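Local coordinates for protein carboxylesterase YbfK (Bacillus subtilis, PDB 4CCY) that hydrolyses carboxylic esters to an alcohol and a carboxylate, as a cytoplasmic carboxylesterase of the alpha/beta hydrolase superfamily, at residues A[32-37]-A[43-48]; A[56-61]-A[116-121]. One frame throughout, in Å; residues are numbered along the deposited sequence.

Interactions 1 and 2 both involve strands of one central sheet, their centres about 11 Å apart, and follow each other in the chain: the hairpin of 32-37 and 43-48 closes before strand 56-60 begins. Helix 104-118 joins them. Its last residues turn one flank to the hairpin, where Val-37 CB meets Ser-117 CB at 3.6 Å and Phe-35 CE2 meets Leu-118 CD2 at 3.9 Å, while Leu-118, and Leu-120 in the turn beyond the helix, pack on Ile-58. Strand 82-86 lies between strands 42-49 and 56-60, antiparallel to the first and parallel to the second. Both contacts lie away from the probable Ser-129, Glu-244 and His-273 charge relay and from the bound sodium ions.

Interaction 1. Residues A[32-37]-A[43-48]; sequences SEAFYV and KTHIIA
Strands 33-37 and 43-48 run antiparallel, their axes 4.4 Å apart at closest approach, and three hydrogen-bonded pairs, Glu-33 with Ala-48, Phe-35 with Ile-46 and Val-37 with Thr-44, each give two backbone bonds. The side chains of Tyr-36 and His-45 share one face of the hairpin. The phenol ring stands between two partners: the bent chain of Lys-43 passes over one side, with CE 3.5 Å from Tyr-36 CG and the ammonium in a cation-pi contact at 4.3 Å from NZ to the ring centroid, while His-45 turns its CD2 edge to the opposite side, 3.6 Å from Tyr-36 CZ. This T-shaped pair has its planes at 73°, and the far end of the imidazole reaches Ala-34 CB. On the other face, chi1 of 57° sets Phe-35 CG between the backbone N and the carbonyl carbon and turns the ring back toward strand 43-48. Ile-46 CB lies over one face of the ring in a CH-pi contact, and Ala-48 CB meets the ring edge 3.9 Å from Phe-35 CE1. Val-37 crosses Ile-46 at about a right angle, CG2 lying 3.8 Å from Ile-46 CD1, and helix 104-118 covers this apolar patch through Leu-118. The carboxylate of Glu-33 is held by Arg-82 and Lys-52. The arrangement is the antiparallel hairpin formed by the first two strands of the central alpha/beta hydrolase sheet.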
loop_
_atom_site.group_PDB
_atom_site.type_symbol
_atom_site.label_atom_id
_atom_site.label_comp_id
_atom_site.label_asym_id
_atom_site.label_seq_id
_atom_site.Cartn_x
_atom_site.Cartn_y
_atom_site.Cartn_z
ATOM N N SER A 32 -8.711 7.328 -16.589
ATOM C CA SER A 32 -8.914 7.521 -15.159
ATOM C C SER A 32 -9.100 8.986 -14.833
ATOM O O SER A 32 -8.792 9.857 -15.643
ATOM C CB SER A 32 -7.725 6.976 -14.373
ATOM O OG SER A 32 -6.569 7.715 -14.692
ATOM N N GLU A 33 -9.601 9.247 -13.635
ATOM C CA GLU A 33 -9.845 10.605 -13.174
ATOM C C GLU A 33 -8.966 10.838 -11.961
ATOM O O GLU A 33 -9.056 10.099 -10.990
ATOM C CB GLU A 33 -11.313 10.783 -12.780
ATOM C CG GLU A 33 -12.305 10.737 -13.927
ATOM C CD GLU A 33 -13.760 10.648 -13.467
ATOM O OE1 GLU A 33 -14.013 10.239 -12.308
ATOM O OE2 GLU A 33 -14.660 10.981 -14.275
ATOM N N ALA A 34 -8.113 11.853 -12.015
ATOM C CA ALA A 34 -7.299 12.209 -10.848
ATOM C C ALA A 34 -7.936 13.410 -10.166
ATOM O O ALA A 34 -8.372 14.327 -10.841
ATOM C CB ALA A 34 -5.863 12.511 -11.270
ATOM N N PHE A 35 -8.022 13.395 -8.838
ATOM C CA PHE A 35 -8.585 14.535 -8.073
ATOM C C PHE A 35 -8.187 14.447 -6.596
ATOM O O PHE A 35 -7.566 13.477 -6.184
ATOM C CB PHE A 35 -10.119 14.611 -8.215
ATOM C CG PHE A 35 -10.838 13.349 -7.796
ATOM C CD1 PHE A 35 -10.911 12.241 -8.654
ATOM C CD2 PHE A 35 -11.448 13.266 -6.553
ATOM C CE1 PHE A 35 -11.561 11.074 -8.266
ATOM C CE2 PHE A 35 -12.103 12.097 -6.161
ATOM C CZ PHE A 35 -12.167 11.003 -7.017
ATOM N N TYR A 36 -8.532 15.463 -5.809
ATOM C CA TYR A 36 -8.244 15.421 -4.378
ATOM C C TYR A 36 -9.523 15.313 -3.580
ATOM O O TYR A 36 -10.562 15.823 -3.993
ATOM C CB TYR A 36 -7.465 16.656 -3.925
ATOM C CG TYR A 36 -6.130 16.818 -4.608
ATOM C CD1 TYR A 36 -6.028 17.480 -5.836
ATOM C CD2 TYR A 36 -4.970 16.312 -4.035
ATOM C CE1 TYR A 36 -4.808 17.621 -6.473
ATOM C CE2 TYR A 36 -3.748 16.459 -4.658
ATOM C CZ TYR A 36 -3.677 17.115 -5.869
ATOM O OH TYR A 36 -2.475 17.252 -6.491
ATOM N N VAL A 37 -9.439 14.639 -2.438
ATOM C CA VAL A 37 -10.530 14.672 -1.472
ATOM C C VAL A 37 -10.061 15.296 -0.170
ATOM O O VAL A 37 -8.877 15.210 0.187
ATOM C CB VAL A 37 -11.176 13.286 -1.220
ATOM C CG1 VAL A 37 -11.962 12.836 -2.447
ATOM C CG2 VAL A 37 -10.167 12.250 -0.780
ATOM N N LYS A 43 -5.463 17.357 1.924
ATOM C CA LYS A 43 -5.960 17.003 0.598
ATOM C C LYS A 43 -5.282 15.720 0.117
ATOM O O LYS A 43 -4.058 15.661 -0.011
ATOM C CB LYS A 43 -5.680 18.143 -0.386
ATOM C CG LYS A 43 -6.820 19.143 -0.556
ATOM C CD LYS A 43 -6.444 20.306 -1.483
ATOM C CE LYS A 43 -5.981 19.865 -2.872
ATOM N NZ LYS A 43 -5.614 20.984 -3.798
ATOM N N THR A 44 -6.092 14.696 -0.141
ATOM C CA THR A 44 -5.597 13.349 -0.442
ATOM C C THR A 44 -5.866 13.062 -1.908
ATOM O O THR A 44 -7.009 13.199 -2.367
ATOM C CB THR A 44 -6.303 12.298 0.450
ATOM O OG1 THR A 44 -5.940 12.523 1.811
ATOM C CG2 THR A 44 -5.932 10.858 0.048
ATOM N N HIS A 45 -4.814 12.669 -2.631
ATOM C CA HIS A 45 -4.904 12.425 -4.073
ATOM C C HIS A 45 -5.500 11.080 -4.370
ATOM O O HIS A 45 -5.139 10.079 -3.734
ATOM C CB HIS A 45 -3.537 12.572 -4.737
ATOM C CG HIS A 45 -3.584 12.636 -6.250
ATOM N ND1 HIS A 45 -3.396 11.553 -7.029
ATOM C CD2 HIS A 45 -3.785 13.708 -7.117
ATOM C CE1 HIS A 45 -3.474 11.910 -8.324
ATOM N NE2 HIS A 45 -3.705 13.227 -8.379
ATOM N N ILE A 46 -6.442 11.065 -5.322
ATOM C CA ILE A 46 -7.117 9.836 -5.773
ATOM C C ILE A 46 -6.973 9.673 -7.287
ATOM O O ILE A 46 -7.165 10.632 -8.031
ATOM C CB ILE A 46 -8.642 9.878 -5.471
ATOM C CG1 ILE A 46 -8.945 10.398 -4.054
ATOM C CG2 ILE A 46 -9.315 8.542 -5.808
ATOM C CD1 ILE A 46 -8.598 9.471 -2.913
ATOM N N ILE A 47 -6.651 8.461 -7.740
ATOM C CA ILE A 47 -6.818 8.112 -9.139
ATOM C C ILE A 47 -7.942 7.078 -9.243
ATOM O O ILE A 47 -7.805 5.981 -8.725
ATOM C CB ILE A 47 -5.526 7.573 -9.775
ATOM C CG1 ILE A 47 -4.403 8.615 -9.655
ATOM C CG2 ILE A 47 -5.775 7.205 -11.233
ATOM C CD1 ILE A 47 -3.032 8.141 -10.100
ATOM N N ALA A 48 -9.043 7.449 -9.902
ATOM C CA ALA A 48 -10.244 6.604 -9.996
ATOM C C ALA A 48 -10.463 6.034 -11.403
ATOM O O ALA A 48 -10.366 6.753 -12.402
ATOM C CB ALA A 48 -11.478 7.385 -9.553
#

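Interaction 2. Residues A[56-61]-A[116-121]; sequences SLILLH and DSLGLE
With CG anti to its carbonyl carbon (chi1 -52°) and chi2 extended, Leu-120 lays both methyls on Ser-56 and turns CD1 to Ile-58 as well. The Ile-58 chain is bent: chi1 of -57° sets CG1 beside the backbone N, and chi2 of -66° turns CD1 out toward the end of helix 104-118. That single methyl serves two leucines. Ile-58 CD1 meets Leu-118 CD1 tip to tip at 4.1 Å, whereas the Ile-58 and Leu-120 side chains run past each other in opposite directions, with their CD1 atoms 4.0 Å apart. Nearer the start of the strand, Leu-120 CD2 rests on Ser-56 OG at 3.3 Å, and Leu-120 CD1 lies 3.8 Å from Ser-56 CB, so a hydroxyl and a methylene together form the seat of the isobutyl group. The two leucines flank Gly-119, which ends the helix in a Schellman motif with positive phi, Gly-119 N hydrogen-bonded to Asp-116 O at 3.0 Å. This is the turn from helix 104-118 into strand 123-128, the parallel neighbour of strand 56-60 in the alpha/beta hydrolase sheet, and it brings both side chains down on the same stretch of that sheet. Replacing Leu-120 by an alanine would probably open a gap beside Ile-58 CD1 and leave the methylene and hydroxyl of Ser-56 without their apolar cover. Tyr-84 of strand 82-86 also touches both leucines, and beyond them the backbone carbonyls of Leu-120 and Glu-121 accept bonds from Arg-145, which also pairs with Asp-116.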
loop_
_atom_site.group_PDB
_atom_site.type_symbol
_atom_site.label_atom_id
_atom_site.label_comp_id
_atom_site.label_asym_id
_atom_site.label_seq_id
_atom_site.Cartn_x
_atom_site.Cartn_y
_atom_site.Cartn_z
ATOM N N SER A 56 -17.091 -0.671 -4.976
ATOM C CA SER A 56 -15.892 0.118 -4.704
ATOM C C SER A 56 -14.662 -0.707 -4.278
ATOM O O SER A 56 -14.780 -1.665 -3.519
ATOM C CB SER A 56 -16.202 1.214 -3.677
ATOM O OG SER A 56 -17.271 2.030 -4.139
ATOM N N LEU A 57 -13.487 -0.327 -4.780
ATOM C CA LEU A 57 -12.224 -0.948 -4.344
ATOM C C LEU A 57 -11.156 0.109 -4.114
ATOM O O LEU A 57 -10.717 0.770 -5.056
ATOM C CB LEU A 57 -11.745 -2.023 -5.342
ATOM C CG LEU A 57 -10.334 -2.628 -5.169
ATOM C CD1 LEU A 57 -10.131 -3.348 -3.835
ATOM C CD2 LEU A 57 -9.974 -3.537 -6.335
ATOM N N ILE A 58 -10.752 0.264 -2.854
ATOM C CA ILE A 58 -9.717 1.211 -2.447
ATOM C C ILE A 58 -8.365 0.533 -2.587
ATOM O O ILE A 58 -8.190 -0.595 -2.105
ATOM C CB ILE A 58 -9.878 1.624 -0.952
ATOM C CG1 ILE A 58 -11.271 2.217 -0.663
ATOM C CG2 ILE A 58 -8.748 2.557 -0.503
ATOM C CD1 ILE A 58 -11.579 3.533 -1.344
ATOM N N LEU A 59 -7.414 1.213 -3.230
ATOM C CA LEU A 59 -6.060 0.669 -3.375
ATOM C C LEU A 59 -5.045 1.471 -2.581
ATOM O O LEU A 59 -4.995 2.699 -2.707
ATOM C CB LEU A 59 -5.639 0.605 -4.854
ATOM C CG LEU A 59 -6.503 -0.297 -5.759
ATOM C CD1 LEU A 59 -6.037 -0.266 -7.213
ATOM C CD2 LEU A 59 -6.537 -1.731 -5.234
ATOM N N LEU A 60 -4.225 0.783 -1.781
ATOM C CA LEU A 60 -3.196 1.464 -0.988
ATOM C C LEU A 60 -1.788 0.945 -1.313
ATOM O O LEU A 60 -1.477 -0.234 -1.091
ATOM C CB LEU A 60 -3.519 1.396 0.512
ATOM C CG LEU A 60 -4.789 2.144 0.925
ATOM C CD1 LEU A 60 -5.302 1.671 2.284
ATOM C CD2 LEU A 60 -4.601 3.666 0.903
ATOM N N HIS A 61 -0.963 1.841 -1.863
ATOM C CA HIS A 61 0.397 1.526 -2.339
ATOM C C HIS A 61 1.382 1.275 -1.215
ATOM O O HIS A 61 1.125 1.581 -0.050
ATOM C CB HIS A 61 0.900 2.683 -3.204
ATOM C CG HIS A 61 0.980 3.979 -2.449
ATOM N ND1 HIS A 61 2.022 4.285 -1.656
ATOM C CD2 HIS A 61 0.066 5.022 -2.313
ATOM C CE1 HIS A 61 1.807 5.474 -1.062
ATOM N NE2 HIS A 61 0.615 5.928 -1.465
ATOM N N ASP A 116 -15.703 8.942 3.339
ATOM C CA ASP A 116 -16.756 9.956 3.442
ATOM C C ASP A 116 -16.765 10.932 2.268
ATOM O O ASP A 116 -17.813 11.151 1.647
ATOM C CB ASP A 116 -16.672 10.708 4.782
ATOM C CG ASP A 116 -17.164 9.867 5.958
ATOM O OD1 ASP A 116 -17.679 8.754 5.724
ATOM O OD2 ASP A 116 -17.032 10.313 7.116
ATOM N N SER A 117 -15.604 11.499 1.956
ATOM C CA SER A 117 -15.477 12.432 0.830
ATOM C C SER A 117 -15.756 11.775 -0.531
ATOM O O SER A 117 -16.106 12.459 -1.501
ATOM C CB SER A 117 -14.093 13.081 0.821
ATOM O OG SER A 117 -13.917 13.909 1.957
ATOM N N LEU A 118 -15.582 10.458 -0.598
ATOM C CA LEU A 118 -15.875 9.683 -1.809
ATOM C C LEU A 118 -17.345 9.235 -1.872
ATOM O O LEU A 118 -17.804 8.750 -2.908
ATOM C CB LEU A 118 -14.935 8.471 -1.920
ATOM C CG LEU A 118 -13.474 8.695 -2.350
ATOM C CD1 LEU A 118 -12.709 7.378 -2.390
ATOM C CD2 LEU A 118 -13.383 9.394 -3.701
ATOM N N GLY A 119 -18.073 9.410 -0.766
ATOM C CA GLY A 119 -19.481 9.038 -0.669
ATOM C C GLY A 119 -19.666 7.540 -0.474
ATOM O O GLY A 119 -20.690 6.983 -0.870
ATOM N N LEU A 120 -18.680 6.880 0.133
ATOM C CA LEU A 120 -18.724 5.433 0.259
ATOM C C LEU A 120 -19.101 5.003 1.658
ATOM O O LEU A 120 -18.504 5.461 2.644
ATOM C CB LEU A 120 -17.382 4.801 -0.114
ATOM C CG LEU A 120 -16.731 5.170 -1.452
ATOM C CD1 LEU A 120 -15.460 4.369 -1.629
ATOM C CD2 LEU A 120 -17.675 4.972 -2.637
ATOM N N GLU A 121 -20.088 4.116 1.739
ATOM C CA GLU A 121 -20.439 3.492 2.999
ATOM C C GLU A 121 -19.463 2.340 3.283
ATOM O O GLU A 121 -18.873 2.269 4.368
ATOM C CB GLU A 121 -21.907 3.041 2.985
ATOM C CG GLU A 121 -22.423 2.410 4.280
ATOM C CD GLU A 121 -22.009 3.158 5.547
ATOM O OE1 GLU A 121 -22.276 4.381 5.657
ATOM O OE2 GLU A 121 -21.415 2.511 6.448
#